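Local coordinates for protein beta-fructofuranosidase, insoluble isoenzyme CWINV1 (Arabidopsis thaliana, PDB 2OXB) that hydrolyses sucrose and 1-kestose, and less readily neokestose and levan, as a secreted beta-fructofuranosidase of the plant cell wall, at residues P23-K27 / G28-L32; T175-D178 / F179-E183; T246-R249 / V250-K253. The protein carries 1 engineered substitution. One frame throughout, in Å; residues are numbered along the deposited sequence.

Contact 1: residues P23-K27 / G28-L32; sequences PMIYK and GIYHL
Tyr26 and Ile29 face each other as a hydrogen-bonded antiparallel pair at the closed end of a hairpin, and the chain reverses between them through a type I' turn with Lys27 and Gly28 at its corners. The short strands 23-26 and 29-32 run at 155° to one another. Tyr26 N donates to Ile29 O at 3.0 Å, with the reciprocal bond from Ile29 N to Tyr26 O less surely placed; further along, His31 N reaches Met24 O at 2.8 Å. Ile25 and Tyr30 form the non-hydrogen-bonded pair between them. Both turn residues have positive phi, a conformation that suits glycine at the second corner.

This hairpin joins strands 15-26 and 29-36 in a blade of the five-bladed beta-propeller of family 32 glycosidases. The first strand also carries the active-site residue Asp19, whose side chain is about 10 Å from that of Pro23.

On the face bearing Ile25 and Tyr30, Ile25 lies aslant to the phenol ring, its CB 3.6 Å from Tyr30 CD1. With CG1 anti to the backbone N (chi1 -175°) and a bend at chi2, Ile25 brings CD1 to 3.4 Å from Gly28 N. Tyr30 OH hydrogen-bonds Asp282 of strand 278-282. The other face carries Met24 and His31. Met24 bends along its chain and lays SD against His31 CB at 3.4 Å, with the sulfur 4.9 Å from the imidazole centroid in an oblique sulfur-aromatic approach. Tyr26 CB comes to the edge of the same imidazole, near its plane, and His50 meets that ring from outside the hairpin. Nearer the turn, Lys27 passes its CG over the centre of the Tyr26 ring, 3.8 Å above the plane, before NZ bonds to Ser114 O.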
loop_
_atom_site.group_PDB
_atom_site.type_symbol
_atom_site.label_atom_id
_atom_site.label_comp_id
_atom_site.label_asym_id
_atom_site.label_seq_id
_atom_site.Cartn_x
_atom_site.Cartn_y
_atom_site.Cartn_z
ATOM N N PRO A 23 -0.094 7.608 11.328
ATOM C CA PRO A 23 -0.541 6.344 11.900
ATOM C C PRO A 23 0.341 5.923 13.077
ATOM O O PRO A 23 1.569 5.866 12.957
ATOM C CB PRO A 23 -0.420 5.397 10.722
ATOM C CG PRO A 23 0.835 5.868 10.074
ATOM C CD PRO A 23 0.669 7.380 10.088
ATOM N N MET A 24 -0.272 5.660 14.224
ATOM C CA MET A 24 0.501 5.208 15.373
ATOM C C MET A 24 -0.382 4.583 16.435
ATOM O O MET A 24 -1.581 4.376 16.246
ATOM C CB MET A 24 1.306 6.355 15.993
ATOM C CG MET A 24 0.503 7.271 16.890
ATOM S SD MET A 24 -0.740 8.074 15.934
ATOM C CE MET A 24 -0.598 9.753 16.545
ATOM N N ILE A 25 0.244 4.288 17.562
ATOM C CA ILE A 25 -0.421 3.676 18.688
ATOM C C ILE A 25 0.004 4.461 19.924
ATOM O O ILE A 25 1.168 4.856 20.058
ATOM C CB ILE A 25 -0.012 2.169 18.796
ATOM C CG1 ILE A 25 -0.805 1.464 19.900
ATOM C CG2 ILE A 25 1.491 2.048 19.064
ATOM C CD1 ILE A 25 -0.216 1.640 21.287
ATOM N N TYR A 26 -0.961 4.707 20.803
ATOM C CA TYR A 26 -0.739 5.439 22.046
ATOM C C TYR A 26 -1.734 4.903 23.075
ATOM O O TYR A 26 -2.946 4.924 22.849
ATOM C CB TYR A 26 -0.978 6.933 21.830
ATOM C CG TYR A 26 -0.807 7.748 23.087
ATOM C CD1 TYR A 26 0.385 7.712 23.792
ATOM C CD2 TYR A 26 -1.835 8.550 23.574
ATOM C CE1 TYR A 26 0.565 8.451 24.949
ATOM C CE2 TYR A 26 -1.666 9.297 24.741
ATOM C CZ TYR A 26 -0.455 9.238 25.421
ATOM O OH TYR A 26 -0.242 9.969 26.565
ATOM N N LYS A 27 -1.222 4.438 24.209
ATOM C CA LYS A 27 -2.085 3.873 25.234
ATOM C C LYS A 27 -2.950 2.773 24.593
ATOM O O LYS A 27 -4.181 2.804 24.665
ATOM C CB LYS A 27 -2.971 4.964 25.864
ATOM C CG LYS A 27 -2.206 5.979 26.735
ATOM C CD LYS A 27 -3.132 7.010 27.398
ATOM C CE LYS A 27 -2.355 8.077 28.169
ATOM N NZ LYS A 27 -3.277 9.071 28.797
ATOM N N GLY A 28 -2.288 1.816 23.948
ATOM C CA GLY A 28 -2.983 0.709 23.315
ATOM C C GLY A 28 -4.003 1.076 22.256
ATOM O O GLY A 28 -4.582 0.203 21.615
ATOM N N ILE A 29 -4.228 2.367 22.057
ATOM C CA ILE A 29 -5.200 2.814 21.061
ATOM C C ILE A 29 -4.527 3.324 19.781
ATOM O O ILE A 29 -3.731 4.262 19.807
ATOM C CB ILE A 29 -6.115 3.917 21.652
ATOM C CG1 ILE A 29 -6.977 3.317 22.770
ATOM C CG2 ILE A 29 -6.976 4.531 20.557
ATOM C CD1 ILE A 29 -7.760 4.333 23.573
ATOM N N TYR A 30 -4.853 2.691 18.662
ATOM C CA TYR A 30 -4.296 3.077 17.381
ATOM C C TYR A 30 -4.968 4.359 16.913
ATOM O O TYR A 30 -6.047 4.738 17.390
ATOM C CB TYR A 30 -4.508 1.958 16.350
ATOM C CG TYR A 30 -3.845 0.648 16.734
ATOM C CD1 TYR A 30 -2.453 0.517 16.704
ATOM C CD2 TYR A 30 -4.600 -0.432 17.195
ATOM C CE1 TYR A 30 -1.827 -0.651 17.129
ATOM C CE2 TYR A 30 -3.990 -1.606 17.627
ATOM C CZ TYR A 30 -2.600 -1.712 17.597
ATOM O OH TYR A 30 -1.972 -2.852 18.067
ATOM N N HIS A 31 -4.316 5.033 15.977
ATOM C CA HIS A 31 -4.842 6.275 15.438
ATOM C C HIS A 31 -4.640 6.313 13.922
ATOM O O HIS A 31 -3.691 5.737 13.393
ATOM C CB HIS A 31 -4.130 7.470 16.095
ATOM C CG HIS A 31 -4.499 7.693 17.533
ATOM N ND1 HIS A 31 -5.761 8.091 17.927
ATOM C CD2 HIS A 31 -3.759 7.625 18.667
ATOM C CE1 HIS A 31 -5.781 8.264 19.236
ATOM N NE2 HIS A 31 -4.578 7.989 19.711
ATOM N N LEU A 32 -5.569 6.964 13.236
ATOM C CA LEU A 32 -5.502 7.143 11.794
ATOM C C LEU A 32 -6.109 8.488 11.471
ATOM O O LEU A 32 -7.240 8.801 11.869
ATOM C CB LEU A 32 -6.288 6.081 11.011
ATOM C CG LEU A 32 -6.417 6.399 9.495
ATOM C CD1 LEU A 32 -5.107 6.151 8.792
ATOM C CD2 LEU A 32 -7.485 5.534 8.842
#

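Contact 2: residues T175-D178 / F179-E183; sequences TSKD and FLKWE
Ser176 and Trp182 carry this turn between strands 168-176 and 182-192, an antiparallel hairpin at the edge of a propeller blade. The serine methylene sits squarely over the indole: CB is 3.3 Å from the centroid of the Trp182 six-membered ring and 13° off its normal, a CH-pi contact. Since chi1 of Ser176 is -175°, OG is carried beside the carbonyl carbon and over the same indole face, pointing into the loop. There it donates to Lys181 O at 3.1 Å, arriving from well above the carbonyl plane, and receives a weak bond from Leu180 N. Lys177 N also donates to this carbonyl, at 3.0 Å, so two donors grip Lys181 O.

The indole in turn directs its edge at the phenyl ring of Phe179, with Trp182 CZ2 3.7 Å above the centre of that ring. Trp157, from the neighbouring strand 157-165, meets Phe179 edge-to-face.

On the opposite face of the hairpin, Thr175 and Glu183 lie side by side, Thr175 OG1 3.5 Å from Glu183 CB. Lys177 crosses Lys181 at about a right angle, CG against CB. The charged ends of these lysines, Asp178 and Glu183 are not in contact with one another, which suggests that the turn depends more on the serine hydroxyl, the shared carbonyl and aromatic packing than on ion pairs between its own residues.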
loop_
_atom_site.group_PDB
_atom_site.type_symbol
_atom_site.label_atom_id
_atom_site.label_comp_id
_atom_site.label_asym_id
_atom_site.label_seq_id
_atom_site.Cartn_x
_atom_site.Cartn_y
_atom_site.Cartn_z
ATOM N N THR A 175 18.373 18.143 10.516
ATOM C CA THR A 175 18.781 17.630 11.812
ATOM C C THR A 175 18.158 18.579 12.826
ATOM O O THR A 175 18.005 19.771 12.556
ATOM C CB THR A 175 20.329 17.624 11.978
ATOM O OG1 THR A 175 20.858 18.933 11.720
ATOM C CG2 THR A 175 20.961 16.628 11.015
ATOM N N SER A 176 17.780 18.054 13.985
ATOM C CA SER A 176 17.177 18.887 15.020
ATOM C C SER A 176 17.922 18.756 16.330
ATOM O O SER A 176 18.270 17.658 16.759
ATOM C CB SER A 176 15.707 18.512 15.237
ATOM O OG SER A 176 15.078 19.380 16.160
ATOM N N LYS A 177 18.162 19.896 16.960
ATOM C CA LYS A 177 18.854 19.941 18.234
ATOM C C LYS A 177 18.027 19.172 19.261
ATOM O O LYS A 177 18.483 18.175 19.809
ATOM C CB LYS A 177 19.008 21.404 18.667
ATOM C CG LYS A 177 19.394 22.373 17.547
ATOM C CD LYS A 177 20.752 22.039 16.955
ATOM C CE LYS A 177 21.392 23.248 16.293
ATOM N NZ LYS A 177 21.818 24.300 17.264
ATOM N N ASP A 178 16.805 19.657 19.493
ATOM C CA ASP A 178 15.847 19.075 20.442
ATOM C C ASP A 178 14.404 19.111 19.937
ATOM O O ASP A 178 13.501 19.527 20.661
ATOM C CB ASP A 178 15.903 19.815 21.779
ATOM C CG ASP A 178 16.056 21.326 21.609
ATOM O OD1 ASP A 178 15.387 21.914 20.709
ATOM O OD2 ASP A 178 16.844 21.917 22.393
ATOM N N PHE A 179 14.199 18.677 18.698
ATOM C CA PHE A 179 12.876 18.641 18.086
ATOM C C PHE A 179 12.216 20.014 18.057
ATOM O O PHE A 179 10.998 20.124 18.147
ATOM C CB PHE A 179 11.965 17.660 18.835
ATOM C CG PHE A 179 11.057 16.857 17.937
ATOM C CD1 PHE A 179 11.493 15.662 17.379
ATOM C CD2 PHE A 179 9.764 17.291 17.656
ATOM C CE1 PHE A 179 10.655 14.911 16.560
ATOM C CE2 PHE A 179 8.922 16.543 16.836
ATOM C CZ PHE A 179 9.370 15.352 16.289
ATOM N N LEU A 180 13.020 21.061 17.925
ATOM C CA LEU A 180 12.499 22.423 17.878
ATOM C C LEU A 180 13.292 23.242 16.861
ATOM O O LEU A 180 12.723 23.829 15.943
ATOM C CB LEU A 180 12.577 23.061 19.274
ATOM C CG LEU A 180 11.970 24.456 19.471
ATOM C CD1 LEU A 180 11.334 24.561 20.845
ATOM C CD2 LEU A 180 13.046 25.513 19.279
ATOM N N LYS A 181 14.609 23.283 17.037
ATOM C CA LYS A 181 15.483 24.004 16.118
ATOM C C LYS A 181 15.907 22.974 15.084
ATOM O O LYS A 181 16.559 21.982 15.422
ATOM C CB LYS A 181 16.720 24.522 16.852
ATOM C CG LYS A 181 16.418 25.266 18.144
ATOM C CD LYS A 181 17.675 25.438 19.004
ATOM C CE LYS A 181 17.359 26.122 20.331
ATOM N NZ LYS A 181 18.505 26.102 21.294
ATOM N N TRP A 182 15.530 23.190 13.829
ATOM C CA TRP A 182 15.896 22.238 12.801
ATOM C C TRP A 182 16.850 22.831 11.772
ATOM O O TRP A 182 16.533 23.798 11.071
ATOM C CB TRP A 182 14.645 21.681 12.120
ATOM C CG TRP A 182 13.711 20.976 13.063
ATOM C CD1 TRP A 182 12.939 21.551 14.019
ATOM C CD2 TRP A 182 13.450 19.567 13.134
ATOM N NE1 TRP A 182 12.209 20.597 14.683
ATOM C CE2 TRP A 182 12.506 19.368 14.160
ATOM C CE3 TRP A 182 13.925 18.456 12.433
ATOM C CZ2 TRP A 182 12.021 18.101 14.503
ATOM C CZ3 TRP A 182 13.443 17.193 12.774
ATOM C CH2 TRP A 182 12.502 17.029 13.800
ATOM N N GLU A 183 18.038 22.238 11.716
ATOM C CA GLU A 183 19.080 22.658 10.797
ATOM C C GLU A 183 18.893 21.902 9.487
ATOM O O GLU A 183 18.665 20.688 9.482
ATOM C CB GLU A 183 20.464 22.358 11.395
ATOM C CG GLU A 183 21.644 22.804 10.525
ATOM C CD GLU A 183 21.900 24.310 10.567
ATOM O OE1 GLU A 183 22.367 24.851 9.540
ATOM O OE2 GLU A 183 21.655 24.943 11.622
#

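Contact 3: residues T246-R249 / V250-K253; sequences TYDR and VKDK
Asp248 and Lys253 stand across a loop that leaves strand 240-248, their backbones joined by a weak, long bond from Lys253 N to Asp248 O at 3.4 Å. The firmer link is made by a side chain. Asp248 OD2 accepts the N-H of Val250 at 2.9 Å, an Asx turn that bends the chain at the start of the reversal. The carboxylate gets there because CG stands anti to the backbone N (chi1 -175°), which folds the group forward over the next two residues; the amide then meets OD2 from above the carboxylate plane, 59° out of it. Val250 CB and CG2 lie beside the same OD2. Replacing Asp248 by a leucine would remove the acceptor and would probably leave the Val250 amide without its mate and the first bend of the loop freer to shift.

The Tyr247 ring packs obliquely against the loop backbone, with CE1 3.8 Å from Asp252 C and CD1 3.5 Å from Lys253 O. The CD2 side of the ring faces Arg249: CD2 stands 3.8 Å above the centre of the guanidinium plane, so the tyrosine presents its rim to a cation's flat face. Asp252, in a left-handed backbone conformation, forms a salt bridge through OD1 with Arg158, which also makes a weak hydrogen bond to Tyr247 OH. Lys253 NZ is held by His190. Two carboxylates thus contribute to this surface loop, one accepting an amide N-H within the turn and the other paired with an arginine outside it, which suggests that both acids are committed to polar partners.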
loop_
_atom_site.group_PDB
_atom_site.type_symbol
_atom_site.label_atom_id
_atom_site.label_comp_id
_atom_site.label_asym_id
_atom_site.label_seq_id
_atom_site.Cartn_x
_atom_site.Cartn_y
_atom_site.Cartn_z
ATOM N N THR A 246 21.726 0.225 3.348
ATOM C CA THR A 246 22.373 0.470 4.633
ATOM C C THR A 246 22.250 1.967 4.922
ATOM O O THR A 246 21.727 2.709 4.101
ATOM C CB THR A 246 23.867 0.057 4.585
ATOM O OG1 THR A 246 24.053 -0.961 3.588
ATOM C CG2 THR A 246 24.315 -0.501 5.940
ATOM N N TYR A 247 22.718 2.413 6.079
ATOM C CA TYR A 247 22.621 3.827 6.407
ATOM C C TYR A 247 23.868 4.341 7.086
ATOM O O TYR A 247 23.968 4.306 8.311
ATOM C CB TYR A 247 21.412 4.072 7.310
ATOM C CG TYR A 247 21.320 5.470 7.883
ATOM C CD1 TYR A 247 21.076 6.577 7.068
ATOM C CD2 TYR A 247 21.457 5.680 9.250
ATOM C CE1 TYR A 247 20.965 7.864 7.616
ATOM C CE2 TYR A 247 21.355 6.947 9.803
ATOM C CZ TYR A 247 21.109 8.032 8.996
ATOM O OH TYR A 247 21.003 9.275 9.590
ATOM N N ASP A 248 24.826 4.815 6.300
ATOM C CA ASP A 248 26.041 5.333 6.900
ATOM C C ASP A 248 25.642 6.555 7.707
ATOM O O ASP A 248 25.289 7.606 7.156
ATOM C CB ASP A 248 27.071 5.719 5.836
ATOM C CG ASP A 248 28.409 6.142 6.439
ATOM O OD1 ASP A 248 29.334 6.466 5.665
ATOM O OD2 ASP A 248 28.539 6.151 7.682
ATOM N N ARG A 249 25.680 6.400 9.023
ATOM C CA ARG A 249 25.320 7.469 9.934
ATOM C C ARG A 249 26.261 8.661 9.757
ATOM O O ARG A 249 25.912 9.791 10.094
ATOM C CB ARG A 249 25.379 6.939 11.364
ATOM C CG ARG A 249 25.099 5.445 11.438
ATOM C CD ARG A 249 24.796 4.985 12.849
ATOM N NE ARG A 249 23.384 4.635 13.023
ATOM C CZ ARG A 249 22.380 5.507 13.000
ATOM N NH1 ARG A 249 22.620 6.798 12.809
ATOM N NH2 ARG A 249 21.138 5.084 13.176
ATOM N N VAL A 250 27.447 8.407 9.210
ATOM C CA VAL A 250 28.429 9.463 8.987
ATOM C C VAL A 250 27.903 10.508 8.006
ATOM O O VAL A 250 27.578 11.626 8.405
ATOM C CB VAL A 250 29.766 8.885 8.451
ATOM C CG1 VAL A 250 30.786 10.006 8.238
ATOM C CG2 VAL A 250 30.311 7.854 9.434
ATOM N N LYS A 251 27.814 10.146 6.728
ATOM C CA LYS A 251 27.318 11.067 5.704
ATOM C C LYS A 251 25.789 11.168 5.680
ATOM O O LYS A 251 25.214 11.782 4.777
ATOM C CB LYS A 251 27.839 10.648 4.325
ATOM C CG LYS A 251 29.332 10.906 4.128
ATOM C CD LYS A 251 29.915 10.020 3.039
ATOM C CE LYS A 251 31.372 10.359 2.769
ATOM N NZ LYS A 251 32.196 10.381 4.010
ATOM N N ASP A 252 25.146 10.562 6.677
ATOM C CA ASP A 252 23.696 10.588 6.806
ATOM C C ASP A 252 23.035 10.268 5.467
ATOM O O ASP A 252 21.980 10.815 5.119
ATOM C CB ASP A 252 23.250 11.971 7.291
ATOM C CG ASP A 252 24.288 12.645 8.194
ATOM O OD1 ASP A 252 24.886 11.957 9.055
ATOM O OD2 ASP A 252 24.504 13.870 8.050
ATOM N N LYS A 253 23.663 9.374 4.715
ATOM C CA LYS A 253 23.140 9.011 3.411
ATOM C C LYS A 253 22.605 7.600 3.385
ATOM O O LYS A 253 23.002 6.750 4.179
ATOM C CB LYS A 253 24.227 9.155 2.342
ATOM C CG LYS A 253 23.740 8.854 0.931
ATOM C CD LYS A 253 24.859 8.972 -0.095
ATOM C CE LYS A 253 24.326 8.792 -1.511
ATOM N NZ LYS A 253 23.595 7.497 -1.677
#

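Overall arrangement
All three contacts are chain reversals within the family 32 N-terminal domain, but they differ in depth. Contact 1 is partly buried and lies closest to the substrate site; contacts 2 and 3 are at the surface, with centres about 18 Å apart and nearest atoms about 5 Å apart. Each contact lies in its own sheet; contact 1 is about 25 Å from contact 2 and about 30 Å from contact 3, centre to centre. Strand 182-192 connects the outer two: it begins in contact 2, while its Leu189 and His190 meet Tyr247 and Lys253 of contact 3. Regular backbone pairing dominates contact 1, a serine hydroxyl with aromatic rings contact 2, and aspartate carboxylates contact 3.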